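Local coordinates for penicillin-binding protein PbpB (Mycobacterium tuberculosis, PDB 6KGT), which synthesises cross-linked cell-wall peptidoglycan from lipid intermediates, its penicillin-sensitive transpeptidase domain joining the peptide subunits, at residues 304-309 with 324-329; 456-461 with 557-562; 193-198 with 409-414; 269-274 with 394-399. All blocks are in the same frame, centred on the assembly; numbering follows the deposited sequence.

Interaction 1 of 4, residues 304-309 with 324-329; sequences VHDAWE and SSNVGT. With SFR ((2R)-2-[(1S,2R)-1-carboxy-2-hydroxypropyl]-5-[(2R)-oxolan-2-yl]-2,3-dihydro-1,3-thiazole-4-carboxylic acid), chain B.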
# COMPACT_ATOMS: atom_id res chain seq x y z
N VAL A 304 -25.29 12.84 -3.83
CA VAL A 304 -24.23 11.96 -4.33
C VAL A 304 -24.78 11.13 -5.48
O VAL A 304 -25.86 10.53 -5.37
CB VAL A 304 -23.67 11.06 -3.21
CG1 VAL A 304 -22.35 10.42 -3.67
CG2 VAL A 304 -23.48 11.86 -1.95
N HIS A 305 -24.03 11.08 -6.56
CA HIS A 305 -24.37 10.40 -7.79
C HIS A 305 -23.43 9.22 -7.99
O HIS A 305 -22.30 9.22 -7.50
CB HIS A 305 -24.28 11.36 -9.00
CG HIS A 305 -22.98 12.12 -9.12
ND1 HIS A 305 -22.26 12.58 -8.03
CD2 HIS A 305 -22.28 12.51 -10.21
CE1 HIS A 305 -21.18 13.21 -8.44
NE2 HIS A 305 -21.16 13.18 -9.76
N ASP A 306 -23.91 8.20 -8.70
CA ASP A 306 -23.02 7.17 -9.19
C ASP A 306 -22.33 7.68 -10.45
O ASP A 306 -22.87 8.50 -11.19
CB ASP A 306 -23.79 5.87 -9.47
CG ASP A 306 -24.11 5.10 -8.20
OD1 ASP A 306 -23.67 5.54 -7.11
OD2 ASP A 306 -24.79 4.05 -8.28
N ALA A 307 -21.11 7.17 -10.70
CA ALA A 307 -20.28 7.64 -11.81
C ALA A 307 -20.86 7.30 -13.18
O ALA A 307 -20.24 7.57 -14.22
CB ALA A 307 -18.87 7.05 -11.70
N TRP A 308 -22.04 6.68 -13.20
CA TRP A 308 -22.80 6.43 -14.41
C TRP A 308 -24.25 6.73 -14.08
O TRP A 308 -24.68 6.55 -12.95
CB TRP A 308 -22.63 4.98 -14.93
CG TRP A 308 -23.12 3.87 -13.96
CD1 TRP A 308 -24.24 3.10 -14.12
CD2 TRP A 308 -22.50 3.42 -12.74
NE1 TRP A 308 -24.36 2.21 -13.07
CE2 TRP A 308 -23.30 2.39 -12.21
CE3 TRP A 308 -21.34 3.80 -12.04
CZ2 TRP A 308 -22.99 1.72 -11.01
CZ3 TRP A 308 -21.03 3.14 -10.84
CH2 TRP A 308 -21.85 2.12 -10.35
N GLU A 309 -24.99 7.25 -15.06
CA GLU A 309 -26.41 7.48 -14.83
C GLU A 309 -27.18 6.17 -14.94
O GLU A 309 -26.87 5.32 -15.78
CB GLU A 309 -26.97 8.53 -15.81
CG GLU A 309 -26.62 10.01 -15.45
CD GLU A 309 -27.50 10.62 -14.34
OE1 GLU A 309 -26.95 11.30 -13.43
OE2 GLU A 309 -28.73 10.45 -14.39
N SER A 324 -18.86 -0.63 -7.87
CA SER A 324 -18.46 0.59 -7.17
C SER A 324 -19.55 1.67 -7.25
O SER A 324 -19.33 2.80 -7.70
CB SER A 324 -17.11 1.09 -7.67
OG SER A 324 -16.47 1.82 -6.64
N SER A 325 -20.74 1.30 -6.78
CA SER A 325 -21.86 2.22 -6.67
C SER A 325 -21.71 3.08 -5.40
O SER A 325 -21.71 2.54 -4.30
CB SER A 325 -23.17 1.43 -6.65
OG SER A 325 -24.26 2.21 -6.24
N ASN A 326 -21.54 4.39 -5.58
CA ASN A 326 -21.52 5.31 -4.44
C ASN A 326 -22.83 5.25 -3.66
O ASN A 326 -22.82 5.14 -2.43
CB ASN A 326 -21.26 6.75 -4.92
CG ASN A 326 -19.85 6.94 -5.42
OD1 ASN A 326 -18.96 6.14 -5.10
ND2 ASN A 326 -19.62 8.00 -6.21
N VAL A 327 -23.96 5.34 -4.37
CA VAL A 327 -25.28 5.31 -3.73
C VAL A 327 -25.43 4.02 -2.93
O VAL A 327 -25.78 4.05 -1.74
CB VAL A 327 -26.39 5.46 -4.79
CG1 VAL A 327 -27.78 5.38 -4.16
CG2 VAL A 327 -26.20 6.78 -5.57
N GLY A 328 -25.15 2.88 -3.56
CA GLY A 328 -25.20 1.62 -2.83
C GLY A 328 -24.33 1.63 -1.59
O GLY A 328 -24.75 1.17 -0.52
N THR A 329 -23.11 2.16 -1.71
CA THR A 329 -22.21 2.20 -0.57
C THR A 329 -22.79 3.06 0.55
O THR A 329 -22.73 2.70 1.73
CB THR A 329 -20.84 2.73 -1.01
OG1 THR A 329 -20.23 1.78 -1.90
CG2 THR A 329 -19.93 2.97 0.18
C7 SFR B . -14.48 5.27 -6.42
C6 SFR B . -15.49 5.90 -7.42
N4 SFR B . -14.97 3.73 -8.43
C5 SFR B . -16.12 4.80 -8.09
C3 SFR B . -14.80 3.70 -9.94
C2 SFR B . -15.79 4.66 -10.68
S1 SFR B . -16.67 5.33 -9.65
C31 SFR B . -13.82 2.68 -10.51
O71 SFR B . -13.25 5.50 -6.60
C61 SFR B . -16.53 6.79 -6.66
O62 SFR B . -17.35 7.42 -7.59
C62 SFR B . -15.86 7.84 -5.80
C14 SFR B . -16.46 4.49 -12.04
C15 SFR B . -15.86 5.12 -13.02
C16 SFR B . -16.81 4.72 -14.27
C17 SFR B . -17.17 3.41 -14.06
O18 SFR B . -16.68 3.04 -12.66
O32 SFR B . -13.11 2.90 -11.53
O31 SFR B . -13.71 1.59 -9.90
O HOH W 1 -20.43 5.29 -8.33

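Interaction 2 of 4, residues 456-461 with 557-562; sequences GYQQGT and LVLQAT. With SFR ((2R)-2-[(1S,2R)-1-carboxy-2-hydroxypropyl]-5-[(2R)-oxolan-2-yl]-2,3-dihydro-1,3-thiazole-4-carboxylic acid), chain B.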
# COMPACT_ATOMS: atom_id res chain seq x y z
N GLY A 456 -21.93 -7.89 -19.84
CA GLY A 456 -21.76 -6.67 -19.08
C GLY A 456 -22.38 -6.67 -17.70
O GLY A 456 -21.82 -6.08 -16.77
N TYR A 457 -23.54 -7.34 -17.54
CA TYR A 457 -24.33 -7.18 -16.33
C TYR A 457 -23.58 -7.64 -15.10
O TYR A 457 -23.72 -7.06 -14.02
CB TYR A 457 -25.65 -7.93 -16.44
CG TYR A 457 -26.48 -7.53 -17.63
CD1 TYR A 457 -27.08 -6.29 -17.69
CD2 TYR A 457 -26.66 -8.40 -18.69
CE1 TYR A 457 -27.84 -5.92 -18.80
CE2 TYR A 457 -27.41 -8.04 -19.79
CZ TYR A 457 -28.00 -6.80 -19.84
OH TYR A 457 -28.75 -6.45 -20.94
N GLN A 458 -22.77 -8.69 -15.23
CA GLN A 458 -22.07 -9.28 -14.10
C GLN A 458 -20.57 -9.04 -14.16
O GLN A 458 -19.78 -9.85 -13.68
CB GLN A 458 -22.41 -10.77 -13.99
CG GLN A 458 -23.91 -11.08 -14.22
CD GLN A 458 -24.81 -10.61 -13.07
OE1 GLN A 458 -24.35 -10.42 -11.95
NE2 GLN A 458 -26.09 -10.44 -13.34
N GLN A 459 -20.15 -7.92 -14.73
CA GLN A 459 -18.75 -7.53 -14.78
C GLN A 459 -18.46 -6.46 -13.74
O GLN A 459 -19.26 -5.54 -13.55
CB GLN A 459 -18.38 -7.02 -16.17
CG GLN A 459 -16.90 -6.80 -16.36
CD GLN A 459 -16.52 -6.85 -17.83
OE1 GLN A 459 -16.65 -7.90 -18.48
NE2 GLN A 459 -16.07 -5.72 -18.36
N GLY A 460 -17.32 -6.61 -13.05
CA GLY A 460 -16.84 -5.60 -12.13
C GLY A 460 -16.08 -4.48 -12.83
O GLY A 460 -15.99 -4.40 -14.06
N THR A 461 -15.53 -3.59 -12.02
CA THR A 461 -14.79 -2.44 -12.54
C THR A 461 -13.36 -2.78 -12.94
O THR A 461 -12.74 -1.98 -13.65
CB THR A 461 -14.78 -1.33 -11.49
OG1 THR A 461 -14.20 -1.81 -10.27
CG2 THR A 461 -16.20 -0.80 -11.22
N LEU A 557 -20.18 -14.98 -9.63
CA LEU A 557 -20.87 -14.19 -8.62
C LEU A 557 -21.94 -13.32 -9.26
O LEU A 557 -21.78 -12.84 -10.38
CB LEU A 557 -19.91 -13.30 -7.83
CG LEU A 557 -18.67 -13.95 -7.24
CD1 LEU A 557 -17.71 -12.88 -6.79
CD2 LEU A 557 -19.03 -14.88 -6.09
N VAL A 558 -23.03 -13.13 -8.53
CA VAL A 558 -24.14 -12.30 -9.00
C VAL A 558 -23.98 -10.90 -8.42
O VAL A 558 -24.04 -10.72 -7.20
CB VAL A 558 -25.50 -12.91 -8.61
CG1 VAL A 558 -26.62 -12.12 -9.26
CG2 VAL A 558 -25.55 -14.37 -9.04
N LEU A 559 -23.79 -9.93 -9.31
CA LEU A 559 -23.69 -8.52 -8.95
C LEU A 559 -24.97 -7.76 -9.20
O LEU A 559 -25.17 -6.70 -8.60
CB LEU A 559 -22.59 -7.83 -9.77
CG LEU A 559 -21.13 -8.24 -9.63
CD1 LEU A 559 -20.90 -9.62 -10.24
CD2 LEU A 559 -20.28 -7.18 -10.32
N GLN A 560 -25.82 -8.27 -10.09
CA GLN A 560 -27.02 -7.58 -10.50
C GLN A 560 -28.11 -8.62 -10.69
O GLN A 560 -27.95 -9.53 -11.51
CB GLN A 560 -26.76 -6.79 -11.78
CG GLN A 560 -27.86 -5.86 -12.21
CD GLN A 560 -27.53 -5.21 -13.54
OE1 GLN A 560 -26.39 -4.84 -13.78
NE2 GLN A 560 -28.53 -5.08 -14.40
N ALA A 561 -29.20 -8.50 -9.92
CA ALA A 561 -30.35 -9.38 -10.10
C ALA A 561 -31.12 -9.00 -11.36
O ALA A 561 -30.54 -8.49 -12.33
CB ALA A 561 -31.26 -9.31 -8.87
N THR A 562 -32.42 -9.23 -11.37
CA THR A 562 -33.23 -8.74 -12.48
C THR A 562 -34.24 -7.69 -11.99
O THR A 562 -34.39 -6.62 -12.61
CB THR A 562 -33.97 -9.89 -13.20
OG1 THR A 562 -34.36 -10.87 -12.23
CG2 THR A 562 -33.05 -10.53 -14.24
C7 SFR B . -14.48 5.27 -6.42
C6 SFR B . -15.49 5.90 -7.42
N4 SFR B . -14.97 3.73 -8.43
C5 SFR B . -16.12 4.80 -8.09
C3 SFR B . -14.80 3.70 -9.94
C2 SFR B . -15.79 4.66 -10.68
S1 SFR B . -16.67 5.33 -9.65
C31 SFR B . -13.82 2.68 -10.51
O71 SFR B . -13.25 5.50 -6.60
C61 SFR B . -16.53 6.79 -6.66
O62 SFR B . -17.35 7.42 -7.59
C62 SFR B . -15.86 7.84 -5.80
C14 SFR B . -16.46 4.49 -12.04
C15 SFR B . -15.86 5.12 -13.02
C16 SFR B . -16.81 4.72 -14.27
C17 SFR B . -17.17 3.41 -14.06
O18 SFR B . -16.68 3.04 -12.66
O32 SFR B . -13.11 2.90 -11.53
O31 SFR B . -13.71 1.59 -9.90

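Interaction 3 of 4, residues 193-198 with 409-414; sequences VVLTLD and PRIIKA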
# COMPACT_ATOMS: atom_id res chain seq x y z
N VAL A 193 21.75 -4.72 9.55
CA VAL A 193 20.30 -4.58 9.57
C VAL A 193 19.71 -5.49 8.50
O VAL A 193 20.10 -5.41 7.34
CB VAL A 193 19.87 -3.12 9.37
CG1 VAL A 193 18.32 -2.98 9.28
CG2 VAL A 193 20.44 -2.24 10.48
N VAL A 194 18.80 -6.38 8.90
CA VAL A 194 18.11 -7.31 8.00
C VAL A 194 16.71 -6.76 7.74
O VAL A 194 15.92 -6.57 8.67
CB VAL A 194 18.04 -8.72 8.61
CG1 VAL A 194 17.41 -9.71 7.64
CG2 VAL A 194 19.42 -9.21 9.02
N LEU A 195 16.40 -6.48 6.47
CA LEU A 195 15.09 -5.96 6.11
C LEU A 195 14.14 -7.11 5.78
O LEU A 195 14.56 -8.23 5.51
CB LEU A 195 15.18 -5.00 4.93
CG LEU A 195 16.08 -3.80 5.15
CD1 LEU A 195 16.08 -2.98 3.89
CD2 LEU A 195 15.63 -2.94 6.37
N THR A 196 12.85 -6.81 5.82
CA THR A 196 11.85 -7.77 5.35
C THR A 196 11.76 -7.81 3.83
O THR A 196 11.14 -8.74 3.29
CB THR A 196 10.49 -7.43 5.94
OG1 THR A 196 10.15 -6.09 5.56
CG2 THR A 196 10.54 -7.54 7.47
N LEU A 197 12.36 -6.84 3.15
CA LEU A 197 12.39 -6.82 1.69
C LEU A 197 12.91 -8.13 1.12
O LEU A 197 13.86 -8.73 1.62
CB LEU A 197 13.26 -5.66 1.21
CG LEU A 197 12.78 -4.24 1.55
CD1 LEU A 197 13.69 -3.19 0.91
CD2 LEU A 197 11.32 -4.06 1.12
N ASP A 198 12.25 -8.60 0.06
CA ASP A 198 12.78 -9.61 -0.83
C ASP A 198 13.30 -8.90 -2.08
O ASP A 198 12.51 -8.31 -2.82
CB ASP A 198 11.71 -10.64 -1.19
CG ASP A 198 12.25 -11.81 -2.03
OD1 ASP A 198 13.07 -11.60 -2.95
OD2 ASP A 198 11.84 -12.96 -1.76
N PRO A 409 2.39 -3.17 9.54
CA PRO A 409 3.53 -3.59 8.70
C PRO A 409 4.87 -3.20 9.31
O PRO A 409 4.99 -2.23 10.06
CB PRO A 409 3.28 -2.87 7.37
CG PRO A 409 2.32 -1.78 7.68
CD PRO A 409 1.50 -2.23 8.85
N ARG A 410 5.90 -3.98 8.95
CA ARG A 410 7.26 -3.78 9.43
C ARG A 410 8.24 -4.09 8.31
O ARG A 410 8.03 -5.03 7.53
CB ARG A 410 7.56 -4.69 10.66
CG ARG A 410 6.78 -4.36 11.92
CD ARG A 410 7.19 -3.02 12.46
NE ARG A 410 6.64 -2.69 13.77
CZ ARG A 410 5.49 -2.03 13.96
NH1 ARG A 410 4.74 -1.64 12.93
NH2 ARG A 410 5.10 -1.76 15.20
N ILE A 411 9.32 -3.30 8.24
CA ILE A 411 10.35 -3.49 7.23
C ILE A 411 11.68 -3.96 7.84
O ILE A 411 12.54 -4.46 7.10
CB ILE A 411 10.58 -2.21 6.40
CG1 ILE A 411 11.42 -2.50 5.14
CG2 ILE A 411 11.28 -1.13 7.25
CD1 ILE A 411 11.01 -1.71 3.91
N ILE A 412 11.87 -3.82 9.14
CA ILE A 412 13.08 -4.32 9.78
C ILE A 412 12.78 -5.72 10.29
O ILE A 412 11.81 -5.92 11.04
CB ILE A 412 13.54 -3.38 10.90
CG1 ILE A 412 13.84 -2.01 10.29
CG2 ILE A 412 14.82 -3.91 11.51
CD1 ILE A 412 13.76 -0.88 11.27
N LYS A 413 13.54 -6.72 9.82
CA LYS A 413 13.26 -8.09 10.23
C LYS A 413 14.08 -8.52 11.45
O LYS A 413 13.55 -9.21 12.33
CB LYS A 413 13.53 -9.06 9.08
CG LYS A 413 13.12 -10.48 9.43
CD LYS A 413 12.80 -11.33 8.23
CE LYS A 413 12.12 -12.65 8.64
NZ LYS A 413 10.85 -12.44 9.42
N ALA A 414 15.34 -8.13 11.52
CA ALA A 414 16.26 -8.56 12.58
C ALA A 414 17.51 -7.71 12.51
O ALA A 414 17.74 -6.98 11.54
CB ALA A 414 16.61 -10.05 12.45

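Interaction 4 of 4, residues 269-274 with 394-399; sequences SVNKIV and TGMYQA. With SFR ((2R)-2-[(1S,2R)-1-carboxy-2-hydroxypropyl]-5-[(2R)-oxolan-2-yl]-2,3-dihydro-1,3-thiazole-4-carboxylic acid), chain B.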
# COMPACT_ATOMS: atom_id res chain seq x y z
N SER A 269 -12.64 5.06 -4.01
CA SER A 269 -13.44 3.85 -3.81
C SER A 269 -12.66 2.69 -3.19
O SER A 269 -13.29 1.75 -2.67
CB SER A 269 -14.04 3.42 -5.14
OG SER A 269 -14.91 4.41 -5.61
N VAL A 270 -11.32 2.69 -3.24
CA VAL A 270 -10.59 1.64 -2.51
C VAL A 270 -10.95 1.67 -1.02
O VAL A 270 -10.92 0.63 -0.34
CB VAL A 270 -9.07 1.77 -2.76
CG1 VAL A 270 -8.28 0.96 -1.78
CG2 VAL A 270 -8.75 1.28 -4.14
N ASN A 271 -11.36 2.83 -0.49
CA ASN A 271 -11.79 2.88 0.90
C ASN A 271 -13.05 2.04 1.17
O ASN A 271 -13.32 1.75 2.34
CB ASN A 271 -12.03 4.32 1.33
CG ASN A 271 -11.93 4.50 2.84
OD1 ASN A 271 -11.00 4.00 3.46
ND2 ASN A 271 -12.90 5.20 3.44
N LYS A 272 -13.80 1.64 0.15
CA LYS A 272 -15.07 0.98 0.39
C LYS A 272 -14.93 -0.37 1.10
O LYS A 272 -15.94 -0.94 1.53
CB LYS A 272 -15.82 0.83 -0.94
CG LYS A 272 -16.25 2.19 -1.51
CD LYS A 272 -17.08 2.02 -2.78
CE LYS A 272 -17.55 3.36 -3.38
NZ LYS A 272 -18.17 3.15 -4.74
N ILE A 273 -13.70 -0.87 1.26
CA ILE A 273 -13.47 -2.04 2.10
C ILE A 273 -13.94 -1.79 3.54
O ILE A 273 -14.32 -2.73 4.24
CB ILE A 273 -11.98 -2.43 2.06
CG1 ILE A 273 -11.77 -3.83 2.62
CG2 ILE A 273 -11.11 -1.40 2.79
CD1 ILE A 273 -10.31 -4.16 2.86
N VAL A 274 -13.91 -0.53 4.01
CA VAL A 274 -14.38 -0.26 5.37
C VAL A 274 -15.89 -0.48 5.48
O VAL A 274 -16.36 -1.20 6.37
CB VAL A 274 -13.94 1.14 5.82
CG1 VAL A 274 -14.33 1.38 7.28
CG2 VAL A 274 -12.41 1.27 5.68
N THR A 394 -2.62 -0.30 1.86
CA THR A 394 -2.30 -1.72 1.73
C THR A 394 -2.48 -2.44 3.06
O THR A 394 -2.90 -3.60 3.09
CB THR A 394 -0.86 -1.88 1.21
OG1 THR A 394 -0.69 -1.03 0.07
CG2 THR A 394 -0.58 -3.31 0.79
N GLY A 395 -2.17 -1.76 4.16
CA GLY A 395 -2.36 -2.35 5.48
C GLY A 395 -3.80 -2.68 5.80
O GLY A 395 -4.08 -3.68 6.48
N MET A 396 -4.74 -1.89 5.27
CA MET A 396 -6.16 -2.22 5.44
C MET A 396 -6.49 -3.55 4.81
O MET A 396 -7.25 -4.35 5.38
CB MET A 396 -7.04 -1.15 4.81
CG MET A 396 -7.24 0.06 5.64
SD MET A 396 -8.77 0.82 5.16
CE MET A 396 -8.45 1.38 3.49
N TYR A 397 -5.98 -3.78 3.60
CA TYR A 397 -6.29 -5.01 2.88
C TYR A 397 -5.57 -6.21 3.49
O TYR A 397 -6.06 -7.33 3.38
CB TYR A 397 -5.99 -4.83 1.39
CG TYR A 397 -7.10 -4.06 0.71
CD1 TYR A 397 -7.33 -2.72 1.04
CD2 TYR A 397 -7.95 -4.67 -0.22
CE1 TYR A 397 -8.37 -2.01 0.45
CE2 TYR A 397 -8.98 -3.98 -0.81
CZ TYR A 397 -9.20 -2.65 -0.46
OH TYR A 397 -10.24 -1.94 -1.04
N GLN A 398 -4.46 -5.97 4.19
CA GLN A 398 -3.78 -7.03 4.92
C GLN A 398 -4.63 -7.54 6.08
O GLN A 398 -4.59 -8.73 6.39
CB GLN A 398 -2.43 -6.51 5.43
CG GLN A 398 -1.59 -7.56 6.19
CD GLN A 398 -2.03 -7.73 7.65
OE1 GLN A 398 -2.60 -6.82 8.26
NE2 GLN A 398 -1.80 -8.90 8.19
N ALA A 399 -5.39 -6.65 6.76
CA ALA A 399 -6.28 -7.11 7.83
C ALA A 399 -7.29 -8.11 7.30
O ALA A 399 -7.51 -9.17 7.91
CB ALA A 399 -7.02 -5.92 8.48
C7 SFR B . -14.48 5.27 -6.42
C6 SFR B . -15.49 5.90 -7.42
N4 SFR B . -14.97 3.73 -8.43
C5 SFR B . -16.12 4.80 -8.09
C3 SFR B . -14.80 3.70 -9.94
C2 SFR B . -15.79 4.66 -10.68
S1 SFR B . -16.67 5.33 -9.65
C31 SFR B . -13.82 2.68 -10.51
O71 SFR B . -13.25 5.50 -6.60
C61 SFR B . -16.53 6.79 -6.66
O62 SFR B . -17.35 7.42 -7.59
C62 SFR B . -15.86 7.84 -5.80
C14 SFR B . -16.46 4.49 -12.04
C15 SFR B . -15.86 5.12 -13.02
C16 SFR B . -16.81 4.72 -14.27
C17 SFR B . -17.17 3.41 -14.06
O18 SFR B . -16.68 3.04 -12.66
O32 SFR B . -13.11 2.90 -11.53
O31 SFR B . -13.71 1.59 -9.90

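Interaction 1 of 4, residues 304-309 with 324-329
The carboxylate of Asp306 faces Ser325, Asn326 and Val327 where Ser324-Ser325-Asn326, the SxN motif of penicillin-binding transpeptidases, leads into helix 326-336. Asp306 OD1 takes the backbone N of Val327 on its syn lone pair at 2.8 Å, along a nearly straight bond (N-H...O 175°). Asp306 OD2 receives the hydroxyl of Ser325, whose OG is 2.8 Å away, also on the syn side but 25° out of the carboxylate plane; His310 shares this oxygen. The same Ser325 OG accepts from Gly328 N at 2.9 Å, capping the helix. With CG opposite its own carbonyl carbon, beside the backbone N (chi1 -77°), Asp306 brings its carboxylate to the helix start, where the helix dipole would probably stabilise the negative charge. The Trp308 ring has Asp306 CB 4.0 Å above one face, toward the rim, and turns an edge to the SxN backbone, with Trp308 CZ3 3.6 Å from Ser324 O; Tyr315 binds the indole nitrogen. Asn326 ND2 gives to His305 O at 3.2 Å, in the carbonyl plane. Asn326 ND2 also gives to O62, the hydroxyl of the bound faropenem-derived group SFR, at 2.7 Å, while OD1 is taken by Lys272. These partners fix the amide rotation, and Val304 lies across the stem of Asn326 at about a right angle. Ser324, the C-prime residue of the Schellman motif ending helix 317-323, directs OG to Lys475 and Lys272 beside the acylated Ser269. A water bridges Ala307 N and Asn326 N, donating to Ser324 O at 2.8 Å.

Interaction 2 of 4, residues 456-461 with 557-562
The flat amide of Gln458 meets the backbone of Leu559 and Gln560 with both of its polar atoms. In its own plane, Gln458 NE2 gives to Gln560 O at 2.8 Å, arriving on a carbonyl lone pair. Gln458 OE1 takes two donors: Leu559 N at 2.7 Å, nearly along the C=O axis (170°), and Gln560 N at 3.2 Å, tilted from the carbonyl plane. Three bonds thus set the rotation of the amide, which a bend at chi2 (-71°) folds toward the C-terminal tail. The second pair of flat groups touches more lightly: the Tyr457 ring and the Gln560 amide stand almost perpendicular (89°), with Tyr457 CD1 3.8 Å from Gln560 NE2. Leu559 packs against the turn backbone, its CD1 3.6 Å from Gln458 O and its CD2 3.8 Å from Gln459 O. The carbonyls of Tyr457 and Gln459 are both bound by Lys323. Residues Gly456 to Gln459 form a type I turn, and beyond it Thr461 reaches the active-site pocket, where its OG1 has Thr476 as a partner and the carboxylate of the bound ligand at weak range. In this surface contact the end of the chain lies across the turn between helix 436-450 and strand 473-483: Leu557 and Leu559 rest on Ala448 of that helix, Gln451 binds the carbonyls of Gln458 and Leu557, and Thr316, just before helix 317-323, pairs with the backbone of Leu559.

Interaction 3 of 4, residues 193-198 with 409-414
Val194 faces Lys413 and Ala414 together, the mark of a classic beta bulge, and here the two antiparallel strands are drawn tight. Val194 O accepts Lys413 N at 2.6 Å and, more weakly, Ala414 N at 3.3 Å, while Val194 N gives to Ala414 O at 2.9 Å. The extra residue shifts the register by one, so that Leu195 comes opposite Ile412 as a non-hydrogen-bonded pair with diverging side chains. Past the bulge, Thr196 N gives to Ile411 O at 2.7 Å, from well above the carbonyl plane, and Leu195 CA approaches the same oxygen in a CA-H...O contact of 3.1 Å. Thr196 tucks OG1 between its own N and carbonyl carbon (chi1 57°), close to Arg410 O, although Val233 O is its stronger partner. Leu197 CD2 meets Ile411 CD1 at 3.7 Å, and both residues lean on Val233 of strand 233-238. Other apolar contacts are looser than these backbone bonds: Val193 CG1 and Ile412 CG2 are 4.3 Å apart, and Leu195 CD2 and Ile412 CG1 4.4 Å. Ile412 and Lys413 form the partly exposed margin; Lys413 touches Val194 and Thr196 with its CB, then carries its amine away to a salt bridge with Glu232. Strand 192-195 pairs on its other side with strand 21-22, and strand 412-416 with 422-424. The bulge thus lies inside a mixed sheet that joins strands of the N-terminal part of the chain to strands from the transpeptidase domain, whose own six-stranded antiparallel sheet begins next door at Val233.

Interaction 4 of 4, residues 269-274 with 394-399
Ile273 runs along Tyr397 from stem to tip. Its CB stands 3.6 Å from Tyr397 OH; CG2 branches off to Tyr397 CE1 at 3.7 Å and also brushes the Met396 methyl; CG1 passes Tyr397 CZ at 4.2 Å; and CD1 ends over the middle of the ring, 3.6 Å from its centroid and only 4° off the normal, a CH-pi contact. With CG1 turned opposite the backbone N (chi1 -165°), the isoleucine and tyrosine side chains slide past each other in opposite directions. At the ring edge Tyr397 OH donates to Val270 O at 2.7 Å, in the carbonyl plane and on a lone pair. That carbonyl belongs to Ser269-Val270-Asn271-Lys272, the SxxK motif of the penicillin-binding proteins, and helix 390-401 packs against the residues that follow Ser269, not against the serine itself. Ser269 OG is bonded covalently to C7 of the ligand at 1.3 Å, an acyl-enzyme, and Ser269 N makes a weak bond to the acyl oxygen O71, consistent with half of an oxyanion hole. Met396 packs beside Ile273: its SD lies 3.7 Å from Val274 CG2, the two side chains crossing at about a right angle, and its CE lies against Asn271 OD1, a buried oxygen without a polar partner in the model, while Asn271 ND2 binds Leu380 O.

From the N terminus, interaction 3 opens first, at strand 192-195, and its loop of 210 residues holds two of the others. Within it 269-274 begins interaction 4, and inside that loop interaction 1 opens at 304-309 and closes at 324-329. Interaction 4 then closes on helix 390-401 and interaction 3 on strand 412-416; no loops cross. Interaction 2 follows in series, tying the chain's end back beside the active site. Interaction 1 touches both interaction 4 and, where Ser324 packs on Thr461, interaction 2, and all three meet the ligand. Interaction 3 stands apart in the middle of the mixed sheet, far from the ligand and about 40 Å centre to centre from interaction 1.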